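Local atomic coordinates of probable ribose-5-phosphate isomerase B (PDB entry 6MU0), a protein that probably catalyses the interconversion of ribulose 5-phosphate and ribose 5-phosphate in the non-oxidative stage of the pentose phosphate pathway. Residues E30-T34 with K35-V39; G21-L24 with K25-S29; A104-A107 with R108-D111; G142-H145 with Q146-D150; T79-G82 with V83-A87. All coordinates share one frame; numbering follows the deposited sequence.

Contact 1: E30-T34 with K35-V39; sequences EHLKT and KQFNV
Phe37 and Leu32 meet at a Schellman motif that ends helix 22-34 and turns the chain into strand 38-41, the closing strand of the beta-alpha-beta unit begun by strand 12-16. Two bonds define it: Phe37 N donates to Leu32 O at 3.1 Å, and Gln36 N to Lys33 O at 2.9 Å, with Gln36 at positive phi as the C' residue. The Phe37 ring turns its edge to Leu32 O, which lies near the ring plane, while Leu32 CD2 meets ring atom CD2 at 3.9 Å. Leu32 CB also packs on Val39 CG2 (3.6 Å), and Val132 and Leu136 of helix 125-137 cover the leucine. On the flank toward that helix, His31 is set with CG anti to its backbone N (chi1 170°), and its ring meets Lys35 CE obliquely, CE1 to CE being 3.3 Å; the ring's polar partner is Asp133, which binds NE2. Gln36 folds back at chi2, and its NE2 reaches Thr34 O almost straight (176°), from above the carbonyl plane. Lys33 crosses at a slant to the strand: its CG touches Val39 CB, and the bend at chi4 (-66°) brings NZ to Val39 O at 3.0 Å.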
loop_
_atom_site.group_PDB
_atom_site.type_symbol
_atom_site.label_atom_id
_atom_site.label_comp_id
_atom_site.label_asym_id
_atom_site.label_seq_id
_atom_site.Cartn_x
_atom_site.Cartn_y
_atom_site.Cartn_z
ATOM N N GLU A 30 -2.795 -14.400 -0.265
ATOM C CA GLU A 30 -3.728 -15.505 -0.460
ATOM C C GLU A 30 -5.151 -15.120 -0.065
ATOM O O GLU A 30 -6.118 -15.550 -0.708
ATOM C CB GLU A 30 -3.238 -16.746 0.285
ATOM C CG GLU A 30 -1.925 -17.296 -0.261
ATOM C CD GLU A 30 -2.025 -17.840 -1.688
ATOM O OE1 GLU A 30 -3.119 -18.273 -2.113
ATOM O OE2 GLU A 30 -0.985 -17.855 -2.383
ATOM N N HIS A 31 -5.298 -14.314 0.990
ATOM C CA HIS A 31 -6.608 -13.795 1.375
ATOM C C HIS A 31 -7.259 -13.041 0.219
ATOM O O HIS A 31 -8.435 -13.260 -0.114
ATOM C CB HIS A 31 -6.397 -12.886 2.589
ATOM C CG HIS A 31 -7.590 -12.083 2.992
ATOM N ND1 HIS A 31 -8.649 -12.616 3.694
ATOM C CD2 HIS A 31 -7.855 -10.764 2.851
ATOM C CE1 HIS A 31 -9.529 -11.662 3.939
ATOM N NE2 HIS A 31 -9.070 -10.528 3.441
ATOM N N LEU A 32 -6.502 -12.149 -0.418
ATOM C CA LEU A 32 -7.052 -11.342 -1.501
ATOM C C LEU A 32 -7.272 -12.166 -2.764
ATOM O O LEU A 32 -8.238 -11.931 -3.503
ATOM C CB LEU A 32 -6.140 -10.149 -1.766
ATOM C CG LEU A 32 -6.058 -9.158 -0.606
ATOM C CD1 LEU A 32 -5.109 -8.033 -0.972
ATOM C CD2 LEU A 32 -7.440 -8.607 -0.259
ATOM N N LYS A 33 -6.398 -13.138 -3.037
ATOM C CA LYS A 33 -6.636 -14.013 -4.182
ATOM C C LYS A 33 -7.943 -14.783 -4.026
ATOM O O LYS A 33 -8.701 -14.944 -4.991
ATOM C CB LYS A 33 -5.455 -14.957 -4.392
ATOM C CG LYS A 33 -4.239 -14.262 -4.994
ATOM C CD LYS A 33 -3.090 -15.231 -5.220
ATOM C CE LYS A 33 -1.948 -14.578 -5.996
ATOM N NZ LYS A 33 -2.361 -14.222 -7.394
ATOM N N THR A 34 -8.233 -15.260 -2.816
ATOM C CA THR A 34 -9.493 -15.960 -2.590
ATOM C C THR A 34 -10.689 -15.054 -2.848
ATOM O O THR A 34 -11.729 -15.519 -3.331
ATOM C CB THR A 34 -9.511 -16.508 -1.166
ATOM O OG1 THR A 34 -8.444 -17.455 -1.017
ATOM C CG2 THR A 34 -10.837 -17.191 -0.858
ATOM N N LYS A 35 -10.554 -13.764 -2.562
ATOM C CA LYS A 35 -11.594 -12.780 -2.827
ATOM C C LYS A 35 -11.631 -12.332 -4.278
ATOM O O LYS A 35 -12.374 -11.396 -4.602
ATOM C CB LYS A 35 -11.421 -11.571 -1.913
ATOM C CG LYS A 35 -11.615 -11.897 -0.463
ATOM C CD LYS A 35 -11.580 -10.642 0.360
ATOM C CE LYS A 35 -11.936 -10.954 1.783
ATOM N NZ LYS A 35 -13.200 -11.728 1.872
ATOM N N GLN A 36 -10.842 -12.968 -5.143
ATOM C CA GLN A 36 -10.857 -12.763 -6.588
ATOM C C GLN A 36 -10.206 -11.455 -7.010
ATOM O O GLN A 36 -10.478 -10.957 -8.108
ATOM C CB GLN A 36 -12.253 -12.912 -7.209
ATOM C CG GLN A 36 -12.961 -14.203 -6.834
ATOM C CD GLN A 36 -12.244 -15.435 -7.346
ATOM O OE1 GLN A 36 -12.225 -15.700 -8.548
ATOM N NE2 GLN A 36 -11.648 -16.195 -6.435
ATOM N N PHE A 37 -9.358 -10.877 -6.166
ATOM C CA PHE A 37 -8.538 -9.770 -6.619
ATOM C C PHE A 37 -7.379 -10.299 -7.457
ATOM O O PHE A 37 -6.982 -11.466 -7.349
ATOM C CB PHE A 37 -7.963 -8.997 -5.433
ATOM C CG PHE A 37 -8.982 -8.199 -4.669
ATOM C CD1 PHE A 37 -9.319 -6.917 -5.074
ATOM C CD2 PHE A 37 -9.585 -8.718 -3.533
ATOM C CE1 PHE A 37 -10.250 -6.174 -4.373
ATOM C CE2 PHE A 37 -10.520 -7.974 -2.828
ATOM C CZ PHE A 37 -10.849 -6.704 -3.248
ATOM N N ASN A 38 -6.847 -9.424 -8.305
ATOM C CA ASN A 38 -5.614 -9.683 -9.037
ATOM C C ASN A 38 -4.468 -9.225 -8.146
ATOM O O ASN A 38 -4.341 -8.030 -7.862
ATOM C CB ASN A 38 -5.608 -8.905 -10.351
ATOM C CG ASN A 38 -6.775 -9.265 -11.240
ATOM O OD1 ASN A 38 -7.155 -10.435 -11.342
ATOM N ND2 ASN A 38 -7.353 -8.264 -11.886
ATOM N N VAL A 39 -3.648 -10.170 -7.690
ATOM C CA VAL A 39 -2.639 -9.905 -6.671
ATOM C C VAL A 39 -1.289 -10.347 -7.201
ATOM O O VAL A 39 -1.144 -11.477 -7.681
ATOM C CB VAL A 39 -2.953 -10.626 -5.347
ATOM C CG1 VAL A 39 -1.918 -10.263 -4.280
ATOM C CG2 VAL A 39 -4.364 -10.307 -4.895
HETATM O O HOH W 1 -7.802 -14.242 -7.626
#

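Contact 2: G21-L24 with K25-S29; sequences GLTL and KKIIS
Lys25 folds back over Leu22 in the first turns of helix 22-34, the helix of the beta-alpha-beta unit between strands 12-16 and 38-41, and its side chain can be followed atom by atom. CB lies 3.3 Å from Gly21 O, the same carbonyl that accepts the backbone N of Lys25 at 2.9 Å, and it also comes near Leu22 O. CG leaves anti to the backbone N (chi1 175°). The bend at chi3 (64°) brings CE beside Leu22, 4.1 Å from CD2, the two side chains pointing the same way, and a second bend at chi4 turns NZ toward a water. NZ donates to this water at 2.8 Å, and the water in turn donates to Leu22 O. NZ has two further partners, a salt bridge to Asp41 and a hydrogen bond to Pro44 O, so a largely buried ammonium group is well supplied with acceptors.

Leu22 O thus serves both this water and the helical N-H of Lys26. Gly21 stands at the N-cap, close to Asp18 of the ligand pocket, and the backbone continues regularly, with Ile28 N to Leu24 O at 2.9 Å and nearly straight (170°). On another flank Ile28 CD1 packs against Leu24 CG at 3.7 Å, and Ile27 CD1 lies alongside Thr23 CG2.

These flanks face different parts of the fold. Lys25 and Ile28 both touch Ile15 of strand 12-16, Lys25 reaches the end of strand 38-41 through Asp41, and Leu24 and Ile27 pack on helix 125-137 at Asp125, with Asn128 and Ile129 beside them.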
loop_
_atom_site.group_PDB
_atom_site.type_symbol
_atom_site.label_atom_id
_atom_site.label_comp_id
_atom_site.label_asym_id
_atom_site.label_seq_id
_atom_site.Cartn_x
_atom_site.Cartn_y
_atom_site.Cartn_z
ATOM N N GLY A 21 8.440 -9.166 6.932
ATOM C CA GLY A 21 7.023 -9.286 6.656
ATOM C C GLY A 21 6.584 -10.428 5.762
ATOM O O GLY A 21 5.488 -10.367 5.198
ATOM N N LEU A 22 7.396 -11.486 5.638
ATOM C CA LEU A 22 7.084 -12.526 4.659
ATOM C C LEU A 22 5.824 -13.308 5.018
ATOM O O LEU A 22 5.031 -13.648 4.131
ATOM C CB LEU A 22 8.262 -13.478 4.500
ATOM C CG LEU A 22 9.565 -12.806 4.070
ATOM C CD1 LEU A 22 10.649 -13.855 3.873
ATOM C CD2 LEU A 22 9.352 -11.999 2.805
ATOM N N THR A 23 5.647 -13.654 6.297
ATOM C CA THR A 23 4.464 -14.415 6.687
ATOM C C THR A 23 3.197 -13.603 6.438
ATOM O O THR A 23 2.223 -14.101 5.861
ATOM C CB THR A 23 4.579 -14.838 8.155
ATOM O OG1 THR A 23 5.687 -15.736 8.302
ATOM C CG2 THR A 23 3.303 -15.527 8.623
ATOM N N LEU A 24 3.194 -12.344 6.876
ATOM C CA LEU A 24 2.035 -11.488 6.656
ATOM C C LEU A 24 1.767 -11.294 5.170
ATOM O O LEU A 24 0.610 -11.305 4.735
ATOM C CB LEU A 24 2.256 -10.146 7.342
ATOM C CG LEU A 24 1.124 -9.143 7.140
ATOM C CD1 LEU A 24 -0.185 -9.644 7.745
ATOM C CD2 LEU A 24 1.502 -7.782 7.689
ATOM N N LYS A 25 2.826 -11.123 4.373
ATOM C CA LYS A 25 2.642 -10.933 2.939
ATOM C C LYS A 25 1.903 -12.112 2.314
ATOM O O LYS A 25 0.981 -11.920 1.512
ATOM C CB LYS A 25 3.992 -10.702 2.264
ATOM C CG LYS A 25 3.892 -10.617 0.747
ATOM C CD LYS A 25 5.051 -9.845 0.144
ATOM C CE LYS A 25 6.402 -10.514 0.372
ATOM N NZ LYS A 25 6.532 -11.793 -0.373
ATOM N N LYS A 26 2.293 -13.345 2.663
ATOM C CA LYS A 26 1.584 -14.498 2.104
ATOM C C LYS A 26 0.141 -14.553 2.591
ATOM O O LYS A 26 -0.771 -14.861 1.814
ATOM C CB LYS A 26 2.292 -15.818 2.419
ATOM C CG LYS A 26 1.512 -17.020 1.852
ATOM C CD LYS A 26 2.186 -18.370 2.049
ATOM C CE LYS A 26 1.316 -19.490 1.471
ATOM N NZ LYS A 26 1.958 -20.825 1.621
ATOM N N ILE A 27 -0.088 -14.289 3.880
ATOM C CA ILE A 27 -1.451 -14.270 4.404
ATOM C C ILE A 27 -2.315 -13.291 3.618
ATOM O O ILE A 27 -3.428 -13.620 3.187
ATOM C CB ILE A 27 -1.444 -13.940 5.906
ATOM C CG1 ILE A 27 -0.810 -15.076 6.707
ATOM C CG2 ILE A 27 -2.860 -13.653 6.391
ATOM C CD1 ILE A 27 -0.549 -14.732 8.166
ATOM N N ILE A 28 -1.833 -12.058 3.442
ATOM C CA ILE A 28 -2.620 -11.053 2.728
ATOM C C ILE A 28 -2.817 -11.449 1.270
ATOM O O ILE A 28 -3.929 -11.364 0.728
ATOM C CB ILE A 28 -1.964 -9.668 2.843
ATOM C CG1 ILE A 28 -1.989 -9.175 4.288
ATOM C CG2 ILE A 28 -2.661 -8.696 1.909
ATOM C CD1 ILE A 28 -1.169 -7.917 4.494
ATOM N N SER A 29 -1.744 -11.888 0.608
ATOM C CA SER A 29 -1.842 -12.222 -0.808
ATOM C C SER A 29 -2.869 -13.324 -1.045
ATOM O O SER A 29 -3.731 -13.206 -1.922
ATOM C CB SER A 29 -0.470 -12.626 -1.340
ATOM O OG SER A 29 -0.560 -13.002 -2.696
HETATM O O HOH W 2 5.643 -13.794 1.445
#

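Contact 3: A104-A107 with R108-D111; sequences AALA and RQHD
The C-terminal end of helix 101-109 leads into His110 and Asp111, assigned by similarity as the proton donor of the active site and a ribulose 5-phosphate binding residue. Leu106 sits one turn before His110 and makes a CH-pi contact with it: CD2 lies over the ring face, 3.6 Å from the centroid and only 9° off the normal. The two side chains run side by side; their like first torsions (chi1 -79° for Leu106, -73° for His110) send both the same way, so that CD2 can come over the ring. The backbone supports the pair, since His110 N donates to Leu106 O at 2.9 Å, and Asp111 N makes a weak bond to the same oxygen. Gln109 N bonds to Ala105 O (2.8 Å) in the carbonyl plane, while the Gln109 amide lies along Ala105, NE2 being 3.7 Å from CB. Arg108 turns off toward helix 125-137, where its guanidinium bonds to Phe135 O and makes a cation-pi contact with the Phe135 ring.

The ring of His145 stacks on His110 as well. Contacts with the leucine methyl and a second imidazole probably restrict rotation of the His110 ring, consistent with a site that needs a defined imidazole orientation.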
loop_
_atom_site.group_PDB
_atom_site.type_symbol
_atom_site.label_atom_id
_atom_site.label_comp_id
_atom_site.label_asym_id
_atom_site.label_seq_id
_atom_site.Cartn_x
_atom_site.Cartn_y
_atom_site.Cartn_z
ATOM N N ALA A 104 -8.174 3.034 8.779
ATOM C CA ALA A 104 -7.940 2.377 7.492
ATOM C C ALA A 104 -8.818 2.954 6.388
ATOM O O ALA A 104 -8.325 3.271 5.300
ATOM C CB ALA A 104 -8.128 0.863 7.610
ATOM N N ALA A 105 -10.127 3.059 6.630
ATOM C CA ALA A 105 -11.011 3.603 5.605
ATOM C C ALA A 105 -10.649 5.042 5.264
ATOM O O ALA A 105 -10.718 5.440 4.096
ATOM C CB ALA A 105 -12.466 3.502 6.059
ATOM N N LEU A 106 -10.261 5.836 6.270
ATOM C CA LEU A 106 -9.951 7.245 6.044
ATOM C C LEU A 106 -8.797 7.423 5.069
ATOM O O LEU A 106 -8.759 8.416 4.333
ATOM C CB LEU A 106 -9.627 7.946 7.359
ATOM C CG LEU A 106 -10.843 8.320 8.198
ATOM C CD1 LEU A 106 -10.412 8.673 9.610
ATOM C CD2 LEU A 106 -11.610 9.479 7.562
ATOM N N ALA A 107 -7.843 6.486 5.055
ATOM C CA ALA A 107 -6.718 6.594 4.131
ATOM C C ALA A 107 -7.191 6.616 2.688
ATOM O O ALA A 107 -6.560 7.250 1.837
ATOM C CB ALA A 107 -5.750 5.433 4.347
ATOM N N ARG A 108 -8.287 5.920 2.392
ATOM C CA ARG A 108 -8.917 5.963 1.080
ATOM C C ARG A 108 -9.879 7.147 0.969
ATOM O O ARG A 108 -9.825 7.916 0.004
ATOM C CB ARG A 108 -9.678 4.650 0.872
ATOM C CG ARG A 108 -9.855 4.234 -0.568
ATOM C CD ARG A 108 -8.669 3.425 -1.068
ATOM N NE ARG A 108 -8.815 3.123 -2.486
ATOM C CZ ARG A 108 -9.483 2.079 -2.969
ATOM N NH1 ARG A 108 -9.562 1.894 -4.278
ATOM N NH2 ARG A 108 -10.075 1.218 -2.147
ATOM N N GLN A 109 -10.760 7.299 1.964
ATOM C CA GLN A 109 -11.849 8.274 1.897
ATOM C C GLN A 109 -11.333 9.699 1.763
ATOM O O GLN A 109 -11.854 10.484 0.959
ATOM C CB GLN A 109 -12.723 8.144 3.147
ATOM C CG GLN A 109 -13.525 6.860 3.209
ATOM C CD GLN A 109 -14.072 6.577 4.597
ATOM O OE1 GLN A 109 -13.582 7.111 5.589
ATOM N NE2 GLN A 109 -15.094 5.723 4.670
ATOM N N HIS A 110 -10.343 10.066 2.583
ATOM C CA HIS A 110 -9.796 11.418 2.572
ATOM C C HIS A 110 -8.530 11.541 1.740
ATOM O O HIS A 110 -8.366 12.519 1.008
ATOM C CB HIS A 110 -9.465 11.884 3.994
ATOM C CG HIS A 110 -10.662 12.197 4.822
ATOM N ND1 HIS A 110 -10.581 12.940 5.980
ATOM C CD2 HIS A 110 -11.969 11.882 4.663
ATOM C CE1 HIS A 110 -11.789 13.062 6.502
ATOM N NE2 HIS A 110 -12.649 12.434 5.720
ATOM N N ASP A 111 -7.618 10.575 1.835
ATOM C CA ASP A 111 -6.295 10.744 1.250
ATOM C C ASP A 111 -6.140 10.104 -0.120
ATOM O O ASP A 111 -5.080 10.260 -0.733
ATOM C CB ASP A 111 -5.220 10.168 2.183
ATOM C CG ASP A 111 -5.317 10.697 3.582
ATOM O OD1 ASP A 111 -4.961 11.863 3.804
ATOM O OD2 ASP A 111 -5.738 9.936 4.470
#

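Contact 4: G142-H145 with Q146-D150; sequences GGRH and QRRID
Arg144 and Arg148 lie side by side in the first turns of helix 144-158; both are assigned by similarity to binding ribulose 5-phosphate. Their contact is mainly aliphatic against flat: Arg144 CG approaches one face of the Arg148 guanidinium, 3.7 Å from NH1, and the two guanidinium planes stand 85° apart. Arg144 has CG between its backbone N and carbonyl carbon (chi1 66°), which lays CG over the His145 ring and places His145 NE2 over one face of the Arg144 guanidinium. Arg147 likewise has Arg144 CA over one guanidinium face.

Among the polar links, a water bridges His145 ND1 (2.8 Å) and Arg148 NH1 (3.0 Å), lying at the edge of both flat groups and in their planes. Gln146 NE2 donates to Asp150 OD1 at 2.8 Å from above the carboxylate plane. The backbone contributes Arg147 N to Gly143 O at 3.3 Å, with Gly143 as N-cap, and the straighter Ile149 N to His145 O (174°).

Arginines gathered in this way are consistent with phosphate binding, probably in the site of the partner subunit, as in related RpiB homodimers. The helix start rests on Phe140 through His145 and Gln146, while Ile149, in one of its two conformers, packs on Leu94 just before strand 95-97.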
loop_
_atom_site.group_PDB
_atom_site.type_symbol
_atom_site.label_atom_id
_atom_site.label_comp_id
_atom_site.label_asym_id
_atom_site.label_seq_id
_atom_site.Cartn_x
_atom_site.Cartn_y
_atom_site.Cartn_z
ATOM N N GLY A 142 -13.800 12.448 -2.443
ATOM C CA GLY A 142 -13.733 13.580 -3.351
ATOM C C GLY A 142 -13.967 14.911 -2.657
ATOM O O GLY A 142 -13.655 15.100 -1.482
ATOM N N GLY A 143 -14.525 15.856 -3.404
ATOM C CA GLY A 143 -14.857 17.144 -2.814
ATOM C C GLY A 143 -13.622 17.878 -2.335
ATOM O O GLY A 143 -12.616 17.996 -3.047
ATOM N N ARG A 144 -13.687 18.368 -1.091
ATOM C CA ARG A 144 -12.542 19.066 -0.512
ATOM C C ARG A 144 -11.292 18.199 -0.528
ATOM O O ARG A 144 -10.171 18.716 -0.636
ATOM C CB ARG A 144 -12.868 19.517 0.912
ATOM C CG ARG A 144 -13.079 18.376 1.905
ATOM C CD ARG A 144 -13.786 18.875 3.155
ATOM N NE ARG A 144 -13.883 17.880 4.227
ATOM C CZ ARG A 144 -14.843 16.968 4.330
ATOM N NH1 ARG A 144 -15.812 16.906 3.420
ATOM N NH2 ARG A 144 -14.838 16.126 5.356
ATOM N N HIS A 145 -11.459 16.882 -0.428
ATOM C CA HIS A 145 -10.300 16.003 -0.429
ATOM C C HIS A 145 -9.628 15.971 -1.789
ATOM O O HIS A 145 -8.402 15.829 -1.867
ATOM C CB HIS A 145 -10.720 14.610 0.014
ATOM C CG HIS A 145 -11.557 14.622 1.249
ATOM N ND1 HIS A 145 -11.065 15.033 2.469
ATOM C CD2 HIS A 145 -12.863 14.323 1.443
ATOM C CE1 HIS A 145 -12.031 14.968 3.367
ATOM N NE2 HIS A 145 -13.130 14.535 2.772
ATOM N N GLN A 146 -10.408 16.097 -2.865
ATOM C CA GLN A 146 -9.812 16.188 -4.193
ATOM C C GLN A 146 -8.975 17.453 -4.335
ATOM O O GLN A 146 -7.885 17.421 -4.915
ATOM C CB GLN A 146 -10.897 16.139 -5.267
ATOM C CG GLN A 146 -10.347 16.117 -6.687
ATOM C CD GLN A 146 -9.698 14.792 -7.027
ATOM O OE1 GLN A 146 -10.359 13.752 -7.036
ATOM N NE2 GLN A 146 -8.399 14.819 -7.309
ATOM N N ARG A 147 -9.472 18.579 -3.815
ATOM C CA ARG A 147 -8.707 19.819 -3.870
ATOM C C ARG A 147 -7.362 19.659 -3.173
ATOM O O ARG A 147 -6.335 20.154 -3.653
ATOM C CB ARG A 147 -9.516 20.922 -3.198
ATOM C CG ARG A 147 -8.842 22.264 -3.205
ATOM C CD ARG A 147 -9.709 23.309 -2.531
ATOM N NE ARG A 147 -9.790 23.131 -1.082
ATOM C CZ ARG A 147 -10.913 22.940 -0.395
ATOM N NH1 ARG A 147 -12.091 22.888 -1.009
ATOM N NH2 ARG A 147 -10.862 22.808 0.923
ATOM N N ARG A 148 -7.346 18.955 -2.044
ATOM C CA ARG A 148 -6.107 18.769 -1.297
ATOM C C ARG A 148 -5.144 17.836 -2.023
ATOM O O ARG A 148 -3.959 18.154 -2.175
ATOM C CB ARG A 148 -6.433 18.286 0.113
ATOM C CG ARG A 148 -7.129 19.375 0.917
ATOM C CD ARG A 148 -7.906 18.858 2.103
ATOM N NE ARG A 148 -8.671 19.949 2.692
ATOM C CZ ARG A 148 -9.645 19.793 3.578
ATOM N NH1 ARG A 148 -9.987 18.573 3.991
ATOM N NH2 ARG A 148 -10.288 20.859 4.033
ATOM N N ILE A 149 -5.628 16.680 -2.490
ATOM C CA ILE A 149 -4.775 15.759 -3.241
ATOM C C ILE A 149 -4.208 16.444 -4.480
ATOM O O ILE A 149 -3.042 16.251 -4.849
ATOM C CB ILE A 149 -5.564 14.484 -3.598
ATOM C CG1 ILE A 149 -5.924 13.706 -2.328
ATOM C CG2 ILE A 149 -4.781 13.613 -4.567
ATOM C CD1 ILE A 149 -4.751 13.484 -1.407
ATOM N N ASP A 150 -5.034 17.259 -5.149
ATOM C CA ASP A 150 -4.565 17.984 -6.329
ATOM C C ASP A 150 -3.356 18.852 -6.005
ATOM O O ASP A 150 -2.463 19.020 -6.842
ATOM C CB ASP A 150 -5.681 18.859 -6.905
ATOM C CG ASP A 150 -6.734 18.059 -7.648
ATOM O OD1 ASP A 150 -6.525 16.853 -7.878
ATOM O OD2 ASP A 150 -7.779 18.647 -8.002
HETATM O O HOH W 3 -8.641 15.976 3.412
#

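Contact 5: T79-G82 with V83-A87; sequences TGVG and VCMAA. With 5RP (ribulose-5-phosphate), chain B.
Val83 CG2 fits against Gly80 O at 3.4 Å in the first turn of helix 81-88, on the closely packed side of this ligand-binding helix start. Val83 also meets Tyr53 and Ala57 of helix 53-66, Leu75 of strand 72-75 and Cys117 of strand 115-117. The helical bonds behind it are regular, with Met85 N to Val81 O at 2.9 Å. The outer side is looser: Val81 and Met85, both exposed, lie alongside each other, and in one of the two methionine conformers CE comes 3.6 Å from Val81 CG1.

At the N-terminal end, Thr79 OG1 lies between its backbone N and carbonyl carbon (chi1 59°) and accepts Val81 N at 3.2 Å, an ST turn leading into the N-cap Gly80. The same hydroxyl donates weakly to the ribulose 5-phosphate O1. Gly82 N holds O1 at 3.1 Å, and Thr79 N holds O4 at 3.2 Å. The sulfinate of the oxidised Cys77, by similarity the proton acceptor, accepts from the N-H groups of Thr79, Gly80 and Val83.

Backbone N-H groups at a helix start thus meet both the sugar oxygens and the sulfinate, and the helix dipole would probably favour such oxygen atoms here.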
loop_
_atom_site.group_PDB
_atom_site.type_symbol
_atom_site.label_atom_id
_atom_site.label_comp_id
_atom_site.label_asym_id
_atom_site.label_seq_id
_atom_site.Cartn_x
_atom_site.Cartn_y
_atom_site.Cartn_z
ATOM N N THR A 79 7.747 -1.137 10.958
ATOM C CA THR A 79 6.805 -0.136 11.452
ATOM C C THR A 79 5.874 0.400 10.374
ATOM O O THR A 79 4.874 1.044 10.708
ATOM C CB THR A 79 7.556 1.063 12.039
ATOM O OG1 THR A 79 8.374 1.611 11.001
ATOM C CG2 THR A 79 8.394 0.671 13.252
ATOM N N GLY A 80 6.188 0.166 9.097
ATOM C CA GLY A 80 5.526 0.797 7.977
ATOM C C GLY A 80 6.160 2.096 7.514
ATOM O O GLY A 80 5.837 2.571 6.424
ATOM N N VAL A 81 7.055 2.685 8.309
ATOM C CA VAL A 81 7.548 4.031 8.016
ATOM C C VAL A 81 8.422 4.051 6.769
ATOM O O VAL A 81 8.276 4.930 5.913
ATOM C CB VAL A 81 8.303 4.597 9.229
ATOM C CG1 VAL A 81 9.071 5.855 8.839
ATOM C CG2 VAL A 81 7.350 4.877 10.365
ATOM N N GLY A 82 9.387 3.136 6.687
ATOM C CA GLY A 82 10.368 3.207 5.617
ATOM C C GLY A 82 9.759 3.036 4.240
ATOM O O GLY A 82 10.045 3.809 3.317
ATOM N N VAL A 83 8.905 2.020 4.083
ATOM C CA VAL A 83 8.248 1.816 2.796
ATOM C C VAL A 83 7.339 2.983 2.454
ATOM O O VAL A 83 7.158 3.307 1.276
ATOM C CB VAL A 83 7.485 0.474 2.746
ATOM C CG1 VAL A 83 8.439 -0.707 2.840
ATOM C CG2 VAL A 83 6.387 0.407 3.816
ATOM N N CYS A 84 6.756 3.637 3.465
ATOM C CA CYS A 84 5.907 4.801 3.218
ATOM C C CYS A 84 6.729 5.982 2.707
ATOM O O CYS A 84 6.333 6.648 1.742
ATOM C CB CYS A 84 5.142 5.150 4.496
ATOM S SG CYS A 84 4.029 6.531 4.378
ATOM N N MET A 85 7.874 6.259 3.345
ATOM C CA MET A 85 8.765 7.316 2.860
ATOM C C MET A 85 9.177 7.053 1.423
ATOM O O MET A 85 9.117 7.942 0.562
ATOM C CB MET A 85 10.042 7.355 3.701
ATOM C CG MET A 85 9.903 7.817 5.128
ATOM S SD MET A 85 11.493 7.605 5.955
ATOM C CE MET A 85 11.192 8.468 7.497
ATOM N N ALA A 86 9.626 5.829 1.157
ATOM C CA ALA A 86 10.126 5.479 -0.166
ATOM C C ALA A 86 9.020 5.536 -1.212
ATOM O O ALA A 86 9.186 6.156 -2.269
ATOM C CB ALA A 86 10.758 4.088 -0.120
ATOM N N ALA A 87 7.874 4.908 -0.933
ATOM C CA ALA A 87 6.804 4.878 -1.924
ATOM C C ALA A 87 6.333 6.282 -2.276
ATOM O O ALA A 87 6.025 6.565 -3.437
ATOM C CB ALA A 87 5.645 4.018 -1.430
HETATM C C2 5RP B . 11.715 0.422 8.339
HETATM C C3 5RP B . 11.555 -0.864 9.122
HETATM C C5 5RP B . 12.439 -2.053 8.715
HETATM O O13 5RP B . 11.659 -3.221 8.546
HETATM C C6 5RP B . 13.425 -2.207 9.876
HETATM O O14 5RP B . 14.168 -0.996 9.996
HETATM C C7 5RP B . 14.360 -3.381 9.688
HETATM O O8 5RP B . 15.066 -3.581 10.926
HETATM P P9 5RP B . 16.177 -4.734 11.020
HETATM O O12 5RP B . 16.691 -4.657 12.429
HETATM O O11 5RP B . 15.478 -6.052 10.707
HETATM O O10 5RP B . 17.238 -4.439 9.976
HETATM O O4 5RP B . 10.806 -0.967 10.071
HETATM O O1 5RP B . 10.839 1.426 8.837
#

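How the contacts relate
Along the chain the order is contact 2, contact 1, contact 5, contact 3, contact 4. Contacts 2 and 1 share helix 22-34, their centres 12 Å apart; together they take this helix from its N-cap to strand 38-41, an edge of the five-stranded parallel sheet. Contacts 3 and 4 are also 12 Å apart between centres and touch where His110 O meets His145 CB, joining the proton donor assigned by similarity to the arginine-bearing helix 144-158. Contact 5, at the ligand, has its centre about 17 Å from those of contacts 2 and 3 and 23 Å from that of contact 4. As in related RpiB homodimers, contacts 3 and 4 probably complete the partner subunit's site.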